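Eukaryotic Translation Initiation 4E (Schistosoma mansoni, PDB 3HXI) binds the 7-methylguanosine cap of messenger RNA, as translation initiation factors of the eIF4E family do, and is held here with a cap analogue and a 4E-BP peptide. Local coordinates at residues 55-60 against 126-130; 66-71 against 118-122; 83-89 against 165-170; 99-103 against 134-138. One frame throughout, in Å; residues are numbered along the deposited sequence.

Contact 1 of 4, residues 55-60 against 126-130; sequences PREITY and FQPRS. With GTG (7-methyl-guanosine-5'-triphosphate-5'-guanosine), chain C.
The ring of Tyr60 lies against the backbone of Arg129 and Ser130. Ser130 OG sits over one ring face, offset toward the rim and 3.2 Å from Tyr60 CD2, while the carbonyl carbon of Pro128 comes up at the ring edge. Deeper in, the meeting is wholly apolar. Ile58 CD1 touches the rim of the Phe126 ring at CD2, 3.9 Å away and near the ring plane, and Pro55 CB closes to 3.5 Å from Phe126 CE2. With its CG anti to the backbone N (chi1 180°), Phe126 sends this ring out toward the 55-60 loop. The Pro128 ring follows, packing its CG against Ile58 CG2. One shell outward, Arg129 turns away from the loop. Its NH2 donates to Pro128 O at 2.8 Å, from above the carbonyl plane, and also pairs with Asp63. That double hold fixes the guanidinium, leaving NE to bond cap oxygen O1B at 2.8 Å and NH1 to bond O1A at 3.0 Å. Gln127 NE2, shared with Asp63, reaches O2A. Strand end and following loop thus form part of the triphosphate-binding edge of the eIF4E cap pocket.

Contact 2 of 4, residues 66-71 against 118-122; sequences MFKSDI and DRQIC
Asp118 O is gripped by two donors that arrive from opposite faces of its carbonyl plane: the ammonium of Lys68, with NZ at 2.8 Å, and the backbone N of Ile121 within its own segment. Lys68 reaches it with a chain extended all the way beyond CG, every later torsion near 180°, so the aliphatic part runs past Ile121 O and NZ ends at the close of the helix. There NZ also forms a salt bridge to Asp118 OD2 at 3.6 Å and a weak hydrogen bond to Ile121 O. The other carboxylate oxygen, OD1, is held by Ser110. A positive charge beside the last turn of helix 115-120 would be expected to suit the helix dipole. At the other end of the same residue, Lys68 N donates to Cys122 O, 3.0 Å away, as part of the pairing of the two strands. Beyond it Cys122 CB touches both Phe67 CE1 and Ile71 CD1, 4.0 Å from each, where the type I turn 68-71 folds Ile71 back. The contact joins neighbouring strands 63-68 and 121-127 just where helix 115-120 passes into the latter, with helix 78-81 packed on Phe67, Ile71 and Cys122.

Contact 3 of 4, residues 83-89 against 165-170; sequences GGRWLIN and IYFQPV
Trp86 and Phe167 form a non-hydrogen-bonded pair of two antiparallel strands, and their side chains meet on the same face of the sheet. Phe167 CB stands over the six-membered ring of the indole, 3.6 Å from its centroid and only 8° off the ring normal, a well-centred CH-pi contact. Farther along, the phenyl ring turns its edge to the five-membered ring, giving a T-shaped stack with planes at 63°. CG anti to the backbone N (chi1 -174°) turns the phenyl ring back alongside the backbone of Gly84 and Arg85. The opposite indole face is covered by Ile165, whose CD1 lies 3.7 Å from Trp86 CE3, so the indole is clamped between two residues of 165-170. Its NE1 is satisfied by Ile148 O of helix 145-159. Ile165 CG2 meanwhile reaches Ile88 CG1 alongside it. On the other face Gln168 and Arg85 lie side by side. Gln168 OE1 takes two bonds from the guanidinium edge, from NE at 3.1 Å and from NH1 at 3.0 Å, both exactly in the guanidinium plane, and Leu87 CD1 covers a face of that group. Backbone bonds between Arg85 and Gln168 and between Leu87 and Tyr166 bind the strands, and Val170 N donates to Gly83 O at 2.9 Å where the next helix begins. The face under helix 145-159 is aromatic and aliphatic, whereas the other adds a polar pair, Arg85 and Gln168, beside Leu87 and Tyr166; there one amide oxygen probably steadies the cationic group of Arg85.

Contact 4 of 4, residues 99-103 against 134-138; sequences LWDEL and KLSVW. With GTG (7-methyl-guanosine-5'-triphosphate-5'-guanosine), chain C.
Leu99 meets the strand through its first side-chain carbon: CB lies 3.7 Å from Leu135 CD2, while its CD1 tip reaches Leu135 CD1 at 4.0 Å. Leu135 points toward the helix, and its CD2 branch is pressed in among three helical side chains. The next of these, Trp100, offers its ring edge, with CE3 4.1 Å from that same methyl and the methyl near the indole plane. CG anti to the backbone N (chi1 -167°) sends the indole down from the helix toward the sheet, beside Leu135, where Ala124 and Pro55 pack on it and Tyr18 OH bonds NE1. Here the helix lies along one face of the curved antiparallel sheet, the layered alpha/beta build of eIF4E, with its segment axis 10.2 Å from that of the strand and 13° from parallel. Asp101 and Glu102 turn to the helix surface remote from the sheet, and each makes a salt bridge to a basic side chain of the bound peptide, as expected where 4E-BP docks on the dorsal side. One turn on from Leu99, Leu103 points back to the sheet. Its CD1 comes to 3.6 Å from Val137 CG2, and CD2 sits between that methyl and Leu135 CD2, 3.9 Å away. The alternate residues of 134-138 face the other way, toward the ligand: Lys134 NZ bonds cap oxygen O1B at 2.8 Å, and the Trp138 ring edge lies 3.8 Å from the N7-methyl carbon C7X through its CZ2, its ring meeting that of Trp75 nearly parallel.

All four contacts bear on one antiparallel sheet, and strand 134-139 runs through its middle, bonded to 121-127 on one flank and to 84-89 on the other. Contact 4 therefore touches each of the rest: Gln127 N lies 2.8 Å from Lys134 O toward contact 1, Cys122 N 2.9 Å from Trp138 O toward contact 2, and Ile88 N 2.7 Å from Leu135 O toward contact 3. Contacts 1 and 2 stand farthest apart, with centres about 23 Å from each other along the shared strand 121-127. Contacts 1 and 4 both grip the cap phosphates. Contact 3 brings the side chain of Arg85 to about 5 Å, and contact 2 the side chain of Phe67 to about 8 Å, from the bound ligand.

Contact 1 of 4, residues 55-60 against 126-130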
# COMPACT_ATOMS: atom_id res chain seq x y z
N PRO A 55 -12.98 1.06 1.14
CA PRO A 55 -12.72 -0.30 0.64
C PRO A 55 -13.93 -1.25 0.67
O PRO A 55 -14.10 -2.06 -0.25
CB PRO A 55 -11.59 -0.80 1.55
CG PRO A 55 -10.86 0.45 1.94
CD PRO A 55 -11.93 1.52 2.07
N ARG A 56 -14.77 -1.17 1.70
CA ARG A 56 -15.87 -2.13 1.80
C ARG A 56 -16.98 -1.86 0.78
O ARG A 56 -17.78 -2.75 0.50
CB ARG A 56 -16.42 -2.19 3.23
N GLU A 57 -16.98 -0.66 0.19
CA GLU A 57 -18.01 -0.27 -0.79
C GLU A 57 -17.59 -0.41 -2.26
O GLU A 57 -18.45 -0.42 -3.16
CB GLU A 57 -18.47 1.17 -0.51
N ILE A 58 -16.28 -0.53 -2.50
CA ILE A 58 -15.72 -0.54 -3.86
C ILE A 58 -16.17 -1.75 -4.66
O ILE A 58 -16.32 -2.84 -4.12
CB ILE A 58 -14.16 -0.53 -3.87
CG1 ILE A 58 -13.62 0.54 -2.93
CG2 ILE A 58 -13.61 -0.23 -5.27
CD1 ILE A 58 -12.11 0.56 -2.88
N THR A 59 -16.37 -1.53 -5.96
CA THR A 59 -16.76 -2.58 -6.88
C THR A 59 -15.54 -3.44 -7.26
O THR A 59 -14.42 -2.92 -7.36
CB THR A 59 -17.43 -1.98 -8.15
OG1 THR A 59 -16.50 -1.17 -8.87
CG2 THR A 59 -18.63 -1.11 -7.78
N TYR A 60 -15.74 -4.73 -7.46
CA TYR A 60 -14.63 -5.64 -7.76
C TYR A 60 -13.81 -5.17 -8.96
O TYR A 60 -14.37 -4.69 -9.96
CB TYR A 60 -15.12 -7.06 -8.00
CG TYR A 60 -15.69 -7.75 -6.78
CD1 TYR A 60 -14.96 -7.86 -5.59
CD2 TYR A 60 -16.95 -8.34 -6.83
CE1 TYR A 60 -15.50 -8.51 -4.47
CE2 TYR A 60 -17.49 -8.99 -5.73
CZ TYR A 60 -16.76 -9.08 -4.56
OH TYR A 60 -17.31 -9.74 -3.48
N PHE A 126 -4.79 -1.54 -2.66
CA PHE A 126 -5.94 -2.34 -2.31
C PHE A 126 -6.65 -2.83 -3.56
O PHE A 126 -7.02 -2.04 -4.42
CB PHE A 126 -6.93 -1.54 -1.47
CG PHE A 126 -8.14 -2.33 -1.10
CD1 PHE A 126 -7.99 -3.53 -0.41
CD2 PHE A 126 -9.41 -1.94 -1.51
CE1 PHE A 126 -9.11 -4.32 -0.08
CE2 PHE A 126 -10.53 -2.71 -1.20
CZ PHE A 126 -10.39 -3.89 -0.47
N GLN A 127 -6.84 -4.15 -3.65
CA GLN A 127 -7.44 -4.78 -4.83
C GLN A 127 -8.62 -5.66 -4.41
O GLN A 127 -8.43 -6.78 -3.96
CB GLN A 127 -6.40 -5.59 -5.61
CG GLN A 127 -5.24 -4.74 -6.09
CD GLN A 127 -4.18 -5.57 -6.76
OE1 GLN A 127 -3.58 -6.45 -6.15
NE2 GLN A 127 -3.96 -5.31 -8.05
N PRO A 128 -9.84 -5.14 -4.55
CA PRO A 128 -11.02 -5.97 -4.24
C PRO A 128 -11.28 -6.98 -5.37
O PRO A 128 -11.33 -6.62 -6.54
CB PRO A 128 -12.15 -4.95 -4.15
CG PRO A 128 -11.72 -3.84 -5.05
CD PRO A 128 -10.21 -3.78 -4.96
N ARG A 129 -11.40 -8.25 -4.99
CA ARG A 129 -11.64 -9.31 -5.96
C ARG A 129 -12.67 -10.27 -5.41
O ARG A 129 -12.72 -10.52 -4.21
CB ARG A 129 -10.36 -10.09 -6.27
CG ARG A 129 -9.20 -9.28 -6.85
CD ARG A 129 -9.48 -8.84 -8.28
NE ARG A 129 -8.32 -8.13 -8.82
CZ ARG A 129 -8.08 -6.84 -8.62
NH1 ARG A 129 -6.99 -6.29 -9.15
NH2 ARG A 129 -8.93 -6.10 -7.91
N SER A 130 -13.49 -10.80 -6.32
CA SER A 130 -14.46 -11.86 -6.03
C SER A 130 -13.86 -13.09 -5.37
O SER A 130 -14.44 -13.66 -4.44
CB SER A 130 -15.14 -12.29 -7.33
OG SER A 130 -15.98 -11.25 -7.78
PA GTG C . -3.57 -7.54 -11.13
O1A GTG C . -4.79 -6.67 -11.21
O2A GTG C . -2.51 -7.33 -10.06
O3A GTG C . -3.92 -9.11 -11.12
PB GTG C . -5.32 -9.83 -10.91
O1B GTG C . -6.00 -9.37 -9.64
O2B GTG C . -5.04 -11.31 -11.12
O3B GTG C . -6.11 -9.32 -12.22
N9A GTG C . -0.39 -4.82 -14.48
C8A GTG C . -0.49 -4.80 -13.14
N7A GTG C . 0.43 -3.94 -12.65
C7X GTG C . 0.60 -3.67 -11.20
C5A GTG C . 1.09 -3.43 -13.69
C6A GTG C . 2.14 -2.50 -13.75
O6A GTG C . 2.64 -1.97 -12.73
N1A GTG C . 2.63 -2.19 -14.97
C2A GTG C . 2.09 -2.75 -16.10
N2A GTG C . 2.56 -2.45 -17.32
N3A GTG C . 1.08 -3.64 -16.03
C4A GTG C . 0.57 -3.98 -14.83
O5D GTG C . -2.81 -7.37 -12.51
C5D GTG C . -3.51 -7.67 -13.71
C4D GTG C . -2.63 -7.32 -14.89
O4D GTG C . -2.47 -5.90 -14.93
C3D GTG C . -1.23 -7.88 -14.81
O3D GTG C . -1.19 -9.24 -15.25
C2D GTG C . -0.47 -6.94 -15.72
O2D GTG C . -0.68 -7.31 -17.09
C1D GTG C . -1.18 -5.61 -15.45
PG GTG C . -7.67 -9.52 -12.55
O1G GTG C . -8.50 -9.81 -11.34
O2G GTG C . -7.78 -10.43 -13.77
O5E GTG C . -8.01 -8.04 -13.05
C5E GTG C . -8.11 -6.97 -12.12
C4E GTG C . -8.54 -5.70 -12.82
O4E GTG C . -7.52 -5.33 -13.76
C3E GTG C . -9.81 -5.87 -13.64
O3E GTG C . -10.44 -4.58 -13.70
C2E GTG C . -9.32 -6.22 -15.03
O2E GTG C . -10.25 -5.87 -16.06
C1E GTG C . -8.06 -5.37 -15.10
N9B GTG C . -6.96 -5.84 -15.97
C8B GTG C . -6.43 -7.14 -15.63
N7B GTG C . -5.37 -7.27 -16.62
C5B GTG C . -5.33 -6.13 -17.37
C6B GTG C . -4.49 -5.68 -18.49
O6B GTG C . -3.58 -6.46 -18.89
N1B GTG C . -4.74 -4.46 -19.04
C2B GTG C . -5.75 -3.64 -18.57
N2B GTG C . -5.98 -2.43 -19.12
N3B GTG C . -6.55 -4.00 -17.54
C4B GTG C . -6.37 -5.18 -16.93

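Contact 2 of 4, residues 66-71 against 118-122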
# COMPACT_ATOMS: atom_id res chain seq x y z
N MET A 66 -1.78 4.02 -3.22
CA MET A 66 -1.21 5.19 -2.53
C MET A 66 0.31 5.11 -2.53
O MET A 66 0.88 4.19 -1.93
CB MET A 66 -1.74 5.35 -1.10
CG MET A 66 -1.21 6.63 -0.41
SD MET A 66 -1.41 6.69 1.38
CE MET A 66 -0.10 5.56 1.90
N PHE A 67 0.94 6.07 -3.22
CA PHE A 67 2.39 6.05 -3.45
C PHE A 67 3.05 7.38 -3.10
O PHE A 67 2.44 8.43 -3.27
CB PHE A 67 2.67 5.69 -4.92
CG PHE A 67 2.68 4.20 -5.16
CD1 PHE A 67 3.88 3.53 -5.43
CD2 PHE A 67 1.50 3.46 -5.08
CE1 PHE A 67 3.90 2.12 -5.61
CE2 PHE A 67 1.51 2.05 -5.26
CZ PHE A 67 2.71 1.39 -5.53
N LYS A 68 4.30 7.34 -2.62
CA LYS A 68 5.06 8.58 -2.42
C LYS A 68 4.99 9.32 -3.75
O LYS A 68 5.16 8.70 -4.81
CB LYS A 68 6.53 8.29 -2.01
CG LYS A 68 6.62 7.66 -0.64
CD LYS A 68 8.02 7.60 -0.08
CE LYS A 68 8.05 6.93 1.29
NZ LYS A 68 9.44 6.66 1.70
N SER A 69 4.71 10.63 -3.68
CA SER A 69 4.34 11.43 -4.86
C SER A 69 5.30 11.34 -6.04
O SER A 69 4.89 11.44 -7.20
CB SER A 69 4.15 12.90 -4.47
OG SER A 69 5.33 13.43 -3.88
N ASP A 70 6.59 11.16 -5.77
CA ASP A 70 7.58 11.08 -6.86
C ASP A 70 7.62 9.72 -7.57
O ASP A 70 8.33 9.55 -8.56
CB ASP A 70 8.98 11.43 -6.35
CG ASP A 70 9.20 12.93 -6.29
OD1 ASP A 70 8.52 13.67 -7.05
OD2 ASP A 70 10.06 13.37 -5.50
N ILE A 71 6.84 8.77 -7.06
CA ILE A 71 6.86 7.40 -7.56
C ILE A 71 5.54 7.09 -8.25
O ILE A 71 4.49 7.11 -7.62
CB ILE A 71 7.05 6.38 -6.40
CG1 ILE A 71 8.29 6.75 -5.57
CG2 ILE A 71 7.16 4.95 -6.97
CD1 ILE A 71 8.49 5.88 -4.36
N ASP A 118 11.69 3.07 6.21
CA ASP A 118 10.91 4.09 5.52
C ASP A 118 11.42 4.32 4.10
O ASP A 118 10.64 4.55 3.16
CB ASP A 118 10.91 5.39 6.32
CG ASP A 118 10.10 6.48 5.66
OD1 ASP A 118 8.87 6.50 5.82
OD2 ASP A 118 10.71 7.32 4.98
N ARG A 119 12.75 4.28 3.96
CA ARG A 119 13.39 4.45 2.66
C ARG A 119 12.98 3.37 1.65
O ARG A 119 12.98 3.61 0.45
CB ARG A 119 14.92 4.51 2.81
CG ARG A 119 15.41 5.74 3.58
CD ARG A 119 16.94 5.93 3.49
NE ARG A 119 17.67 5.03 4.40
CZ ARG A 119 18.21 5.43 5.55
NH1 ARG A 119 18.85 4.57 6.32
NH2 ARG A 119 18.12 6.69 5.93
N GLN A 120 12.64 2.18 2.15
CA GLN A 120 12.26 1.07 1.27
C GLN A 120 10.86 1.28 0.70
O GLN A 120 10.52 0.72 -0.35
CB GLN A 120 12.29 -0.27 2.02
CG GLN A 120 13.64 -0.94 2.12
CD GLN A 120 14.24 -1.21 0.75
OE1 GLN A 120 13.68 -1.97 -0.06
NE2 GLN A 120 15.35 -0.56 0.47
N ILE A 121 10.05 2.07 1.40
CA ILE A 121 8.62 2.14 1.09
C ILE A 121 8.35 2.91 -0.20
O ILE A 121 8.79 4.07 -0.35
CB ILE A 121 7.78 2.74 2.27
CG1 ILE A 121 7.91 1.90 3.55
CG2 ILE A 121 6.29 2.95 1.85
CD1 ILE A 121 7.38 0.46 3.48
N CYS A 122 7.60 2.28 -1.10
CA CYS A 122 7.12 2.96 -2.29
C CYS A 122 5.64 3.32 -2.18
O CYS A 122 5.26 4.47 -2.39
CB CYS A 122 7.33 2.09 -3.53
SG CYS A 122 9.07 1.81 -3.87

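Contact 3 of 4, residues 83-89 against 165-170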
# COMPACT_ATOMS: atom_id res chain seq x y z
N GLY A 83 12.14 -3.75 -7.38
CA GLY A 83 11.52 -3.98 -6.08
C GLY A 83 10.64 -5.21 -5.97
O GLY A 83 10.79 -6.23 -6.69
N GLY A 84 9.72 -5.14 -5.03
CA GLY A 84 8.80 -6.25 -4.81
C GLY A 84 7.75 -5.81 -3.83
O GLY A 84 7.84 -4.74 -3.23
N ARG A 85 6.73 -6.65 -3.67
CA ARG A 85 5.61 -6.32 -2.79
C ARG A 85 5.40 -7.36 -1.71
O ARG A 85 5.58 -8.56 -1.95
CB ARG A 85 4.31 -6.15 -3.60
CG ARG A 85 3.72 -7.47 -4.09
CD ARG A 85 2.50 -7.26 -4.94
NE ARG A 85 2.00 -8.55 -5.39
CZ ARG A 85 0.84 -8.76 -6.01
NH1 ARG A 85 0.50 -10.01 -6.35
NH2 ARG A 85 0.03 -7.74 -6.28
N TRP A 86 5.05 -6.89 -0.51
CA TRP A 86 4.43 -7.76 0.49
C TRP A 86 2.98 -7.92 0.08
O TRP A 86 2.28 -6.92 -0.05
CB TRP A 86 4.53 -7.17 1.90
CG TRP A 86 5.88 -7.49 2.57
CD1 TRP A 86 6.86 -6.59 2.91
CD2 TRP A 86 6.38 -8.79 2.93
NE1 TRP A 86 7.94 -7.26 3.50
CE2 TRP A 86 7.66 -8.60 3.51
CE3 TRP A 86 5.86 -10.09 2.84
CZ2 TRP A 86 8.43 -9.67 4.00
CZ3 TRP A 86 6.61 -11.14 3.31
CH2 TRP A 86 7.90 -10.92 3.88
N LEU A 87 2.54 -9.17 -0.14
CA LEU A 87 1.18 -9.46 -0.55
C LEU A 87 0.36 -10.05 0.59
O LEU A 87 0.77 -11.01 1.26
CB LEU A 87 1.18 -10.41 -1.76
CG LEU A 87 -0.22 -10.90 -2.17
CD1 LEU A 87 -0.99 -9.81 -2.88
CD2 LEU A 87 -0.09 -12.13 -3.02
N ILE A 88 -0.81 -9.45 0.82
CA ILE A 88 -1.70 -9.85 1.92
C ILE A 88 -3.00 -10.37 1.31
O ILE A 88 -3.68 -9.62 0.61
CB ILE A 88 -2.06 -8.66 2.83
CG1 ILE A 88 -0.82 -8.07 3.51
CG2 ILE A 88 -3.11 -9.09 3.91
CD1 ILE A 88 -0.98 -6.58 3.83
N ASN A 89 -3.32 -11.64 1.56
CA ASN A 89 -4.56 -12.21 1.08
C ASN A 89 -5.62 -12.05 2.14
O ASN A 89 -5.53 -12.62 3.24
CB ASN A 89 -4.39 -13.68 0.72
CG ASN A 89 -3.48 -13.87 -0.48
OD1 ASN A 89 -3.55 -13.12 -1.46
ND2 ASN A 89 -2.61 -14.87 -0.41
N ILE A 165 2.03 -13.93 4.98
CA ILE A 165 2.20 -12.92 3.93
C ILE A 165 3.44 -13.23 3.08
O ILE A 165 4.40 -13.80 3.58
CB ILE A 165 2.25 -11.48 4.48
CG1 ILE A 165 3.43 -11.25 5.44
CG2 ILE A 165 0.91 -11.12 5.15
CD1 ILE A 165 3.65 -9.76 5.78
N TYR A 166 3.41 -12.81 1.81
CA TYR A 166 4.36 -13.24 0.78
C TYR A 166 5.07 -12.06 0.14
O TYR A 166 4.43 -11.08 -0.27
CB TYR A 166 3.61 -14.02 -0.31
CG TYR A 166 2.84 -15.22 0.24
CD1 TYR A 166 3.50 -16.43 0.53
CD2 TYR A 166 1.46 -15.13 0.48
CE1 TYR A 166 2.78 -17.53 1.04
CE2 TYR A 166 0.75 -16.22 0.99
CZ TYR A 166 1.42 -17.40 1.27
OH TYR A 166 0.70 -18.46 1.77
N PHE A 167 6.40 -12.14 0.05
CA PHE A 167 7.16 -11.10 -0.65
C PHE A 167 7.53 -11.54 -2.07
O PHE A 167 8.29 -12.49 -2.27
CB PHE A 167 8.43 -10.67 0.11
CG PHE A 167 9.13 -9.50 -0.52
CD1 PHE A 167 8.65 -8.21 -0.31
CD2 PHE A 167 10.21 -9.68 -1.35
CE1 PHE A 167 9.25 -7.10 -0.92
CE2 PHE A 167 10.83 -8.58 -1.95
CZ PHE A 167 10.33 -7.29 -1.74
N GLN A 168 7.00 -10.81 -3.05
CA GLN A 168 7.07 -11.18 -4.46
C GLN A 168 7.78 -10.08 -5.22
O GLN A 168 7.25 -8.97 -5.34
CB GLN A 168 5.67 -11.40 -5.05
CG GLN A 168 4.86 -12.36 -4.24
CD GLN A 168 3.42 -12.46 -4.70
OE1 GLN A 168 2.89 -11.55 -5.36
NE2 GLN A 168 2.79 -13.58 -4.35
N PRO A 169 8.98 -10.38 -5.74
CA PRO A 169 9.70 -9.43 -6.56
C PRO A 169 8.88 -9.11 -7.79
O PRO A 169 8.06 -9.93 -8.23
CB PRO A 169 10.97 -10.20 -6.95
CG PRO A 169 11.14 -11.22 -5.87
CD PRO A 169 9.72 -11.64 -5.58
N VAL A 170 9.09 -7.91 -8.32
CA VAL A 170 8.43 -7.46 -9.56
C VAL A 170 8.55 -8.49 -10.70
O VAL A 170 7.59 -8.76 -11.41
CB VAL A 170 8.94 -6.05 -9.99
CG1 VAL A 170 8.40 -5.68 -11.36
CG2 VAL A 170 8.50 -5.00 -8.98

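Contact 4 of 4, residues 99-103 against 134-138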
# COMPACT_ATOMS: atom_id res chain seq x y z
N LEU A 99 -8.21 -2.83 7.58
CA LEU A 99 -6.92 -3.19 6.97
C LEU A 99 -6.31 -2.02 6.21
O LEU A 99 -5.13 -1.70 6.38
CB LEU A 99 -7.07 -4.38 6.00
CG LEU A 99 -7.38 -5.75 6.61
CD1 LEU A 99 -7.50 -6.79 5.50
CD2 LEU A 99 -6.31 -6.18 7.63
N TRP A 100 -7.12 -1.39 5.37
CA TRP A 100 -6.64 -0.26 4.55
C TRP A 100 -6.27 0.93 5.41
O TRP A 100 -5.19 1.49 5.25
CB TRP A 100 -7.69 0.14 3.53
CG TRP A 100 -7.24 1.06 2.43
CD1 TRP A 100 -7.85 2.23 2.07
CD2 TRP A 100 -6.13 0.89 1.53
NE1 TRP A 100 -7.18 2.80 1.00
CE2 TRP A 100 -6.12 2.00 0.66
CE3 TRP A 100 -5.13 -0.08 1.39
CZ2 TRP A 100 -5.15 2.17 -0.36
CZ3 TRP A 100 -4.16 0.08 0.38
CH2 TRP A 100 -4.18 1.21 -0.48
N ASP A 101 -7.15 1.32 6.33
CA ASP A 101 -6.84 2.45 7.22
C ASP A 101 -5.59 2.22 8.08
O ASP A 101 -4.78 3.12 8.22
CB ASP A 101 -8.02 2.79 8.13
CG ASP A 101 -9.21 3.38 7.38
OD1 ASP A 101 -9.08 3.73 6.17
OD2 ASP A 101 -10.30 3.49 8.01
N GLU A 102 -5.44 1.03 8.66
CA GLU A 102 -4.26 0.73 9.48
C GLU A 102 -3.00 0.75 8.62
O GLU A 102 -1.93 1.23 9.04
CB GLU A 102 -4.38 -0.65 10.15
CG GLU A 102 -5.47 -0.72 11.23
CD GLU A 102 -5.27 0.32 12.33
OE1 GLU A 102 -4.14 0.50 12.84
OE2 GLU A 102 -6.28 0.93 12.72
N LEU A 103 -3.12 0.19 7.42
CA LEU A 103 -1.98 0.12 6.52
C LEU A 103 -1.52 1.53 6.14
O LEU A 103 -0.32 1.85 6.24
CB LEU A 103 -2.28 -0.71 5.27
CG LEU A 103 -1.05 -1.05 4.39
CD1 LEU A 103 -0.02 -1.86 5.18
CD2 LEU A 103 -1.46 -1.76 3.11
N LYS A 134 -6.94 -8.42 -2.06
CA LYS A 134 -5.51 -8.40 -1.79
C LYS A 134 -5.12 -6.99 -1.35
O LYS A 134 -5.59 -6.00 -1.92
CB LYS A 134 -4.72 -8.77 -3.04
CG LYS A 134 -4.96 -10.21 -3.54
CD LYS A 134 -4.28 -10.42 -4.87
CE LYS A 134 -5.10 -9.81 -6.03
NZ LYS A 134 -4.65 -10.35 -7.35
N LEU A 135 -4.25 -6.91 -0.35
CA LEU A 135 -3.59 -5.64 -0.02
C LEU A 135 -2.10 -5.89 -0.24
O LEU A 135 -1.63 -6.99 0.02
CB LEU A 135 -3.82 -5.24 1.43
CG LEU A 135 -5.06 -4.43 1.83
CD1 LEU A 135 -6.29 -5.35 1.92
CD2 LEU A 135 -4.84 -3.73 3.18
N SER A 136 -1.38 -4.87 -0.68
CA SER A 136 0.04 -5.03 -1.00
C SER A 136 0.77 -3.79 -0.51
O SER A 136 0.21 -2.70 -0.50
CB SER A 136 0.23 -5.12 -2.51
OG SER A 136 -0.20 -6.37 -3.01
N VAL A 137 2.03 -3.96 -0.13
CA VAL A 137 2.92 -2.83 0.07
C VAL A 137 4.12 -3.05 -0.84
O VAL A 137 4.78 -4.08 -0.76
CB VAL A 137 3.41 -2.73 1.51
CG1 VAL A 137 4.55 -1.70 1.63
CG2 VAL A 137 2.26 -2.40 2.44
N TRP A 138 4.38 -2.07 -1.69
CA TRP A 138 5.46 -2.12 -2.66
C TRP A 138 6.71 -1.49 -2.06
O TRP A 138 6.63 -0.39 -1.48
CB TRP A 138 5.03 -1.31 -3.89
CG TRP A 138 4.02 -2.00 -4.77
CD1 TRP A 138 3.02 -2.88 -4.40
CD2 TRP A 138 3.91 -1.84 -6.19
NE1 TRP A 138 2.30 -3.27 -5.52
CE2 TRP A 138 2.83 -2.65 -6.62
CE3 TRP A 138 4.61 -1.08 -7.13
CZ2 TRP A 138 2.46 -2.74 -7.98
CZ3 TRP A 138 4.25 -1.17 -8.47
CH2 TRP A 138 3.16 -1.98 -8.88
PA GTG C . -3.57 -7.54 -11.13
O1A GTG C . -4.79 -6.67 -11.21
O2A GTG C . -2.51 -7.33 -10.06
O3A GTG C . -3.92 -9.11 -11.12
PB GTG C . -5.32 -9.83 -10.91
O1B GTG C . -6.00 -9.37 -9.64
O2B GTG C . -5.04 -11.31 -11.12
O3B GTG C . -6.11 -9.32 -12.22
N9A GTG C . -0.39 -4.82 -14.48
C8A GTG C . -0.49 -4.80 -13.14
N7A GTG C . 0.43 -3.94 -12.65
C7X GTG C . 0.60 -3.67 -11.20
C5A GTG C . 1.09 -3.43 -13.69
C6A GTG C . 2.14 -2.50 -13.75
O6A GTG C . 2.64 -1.97 -12.73
N1A GTG C . 2.63 -2.19 -14.97
C2A GTG C . 2.09 -2.75 -16.10
N2A GTG C . 2.56 -2.45 -17.32
N3A GTG C . 1.08 -3.64 -16.03
C4A GTG C . 0.57 -3.98 -14.83
O5D GTG C . -2.81 -7.37 -12.51
C5D GTG C . -3.51 -7.67 -13.71
C4D GTG C . -2.63 -7.32 -14.89
O4D GTG C . -2.47 -5.90 -14.93
C3D GTG C . -1.23 -7.88 -14.81
O3D GTG C . -1.19 -9.24 -15.25
C2D GTG C . -0.47 -6.94 -15.72
O2D GTG C . -0.68 -7.31 -17.09
C1D GTG C . -1.18 -5.61 -15.45
PG GTG C . -7.67 -9.52 -12.55
O1G GTG C . -8.50 -9.81 -11.34
O2G GTG C . -7.78 -10.43 -13.77
O5E GTG C . -8.01 -8.04 -13.05
C5E GTG C . -8.11 -6.97 -12.12
C4E GTG C . -8.54 -5.70 -12.82
O4E GTG C . -7.52 -5.33 -13.76
C3E GTG C . -9.81 -5.87 -13.64
O3E GTG C . -10.44 -4.58 -13.70
C2E GTG C . -9.32 -6.22 -15.03
O2E GTG C . -10.25 -5.87 -16.06
C1E GTG C . -8.06 -5.37 -15.10
N9B GTG C . -6.96 -5.84 -15.97
C8B GTG C . -6.43 -7.14 -15.63
N7B GTG C . -5.37 -7.27 -16.62
C5B GTG C . -5.33 -6.13 -17.37
C6B GTG C . -4.49 -5.68 -18.49
O6B GTG C . -3.58 -6.46 -18.89
N1B GTG C . -4.74 -4.46 -19.04
C2B GTG C . -5.75 -3.64 -18.57
N2B GTG C . -5.98 -2.43 -19.12
N3B GTG C . -6.55 -4.00 -17.54
C4B GTG C . -6.37 -5.18 -16.93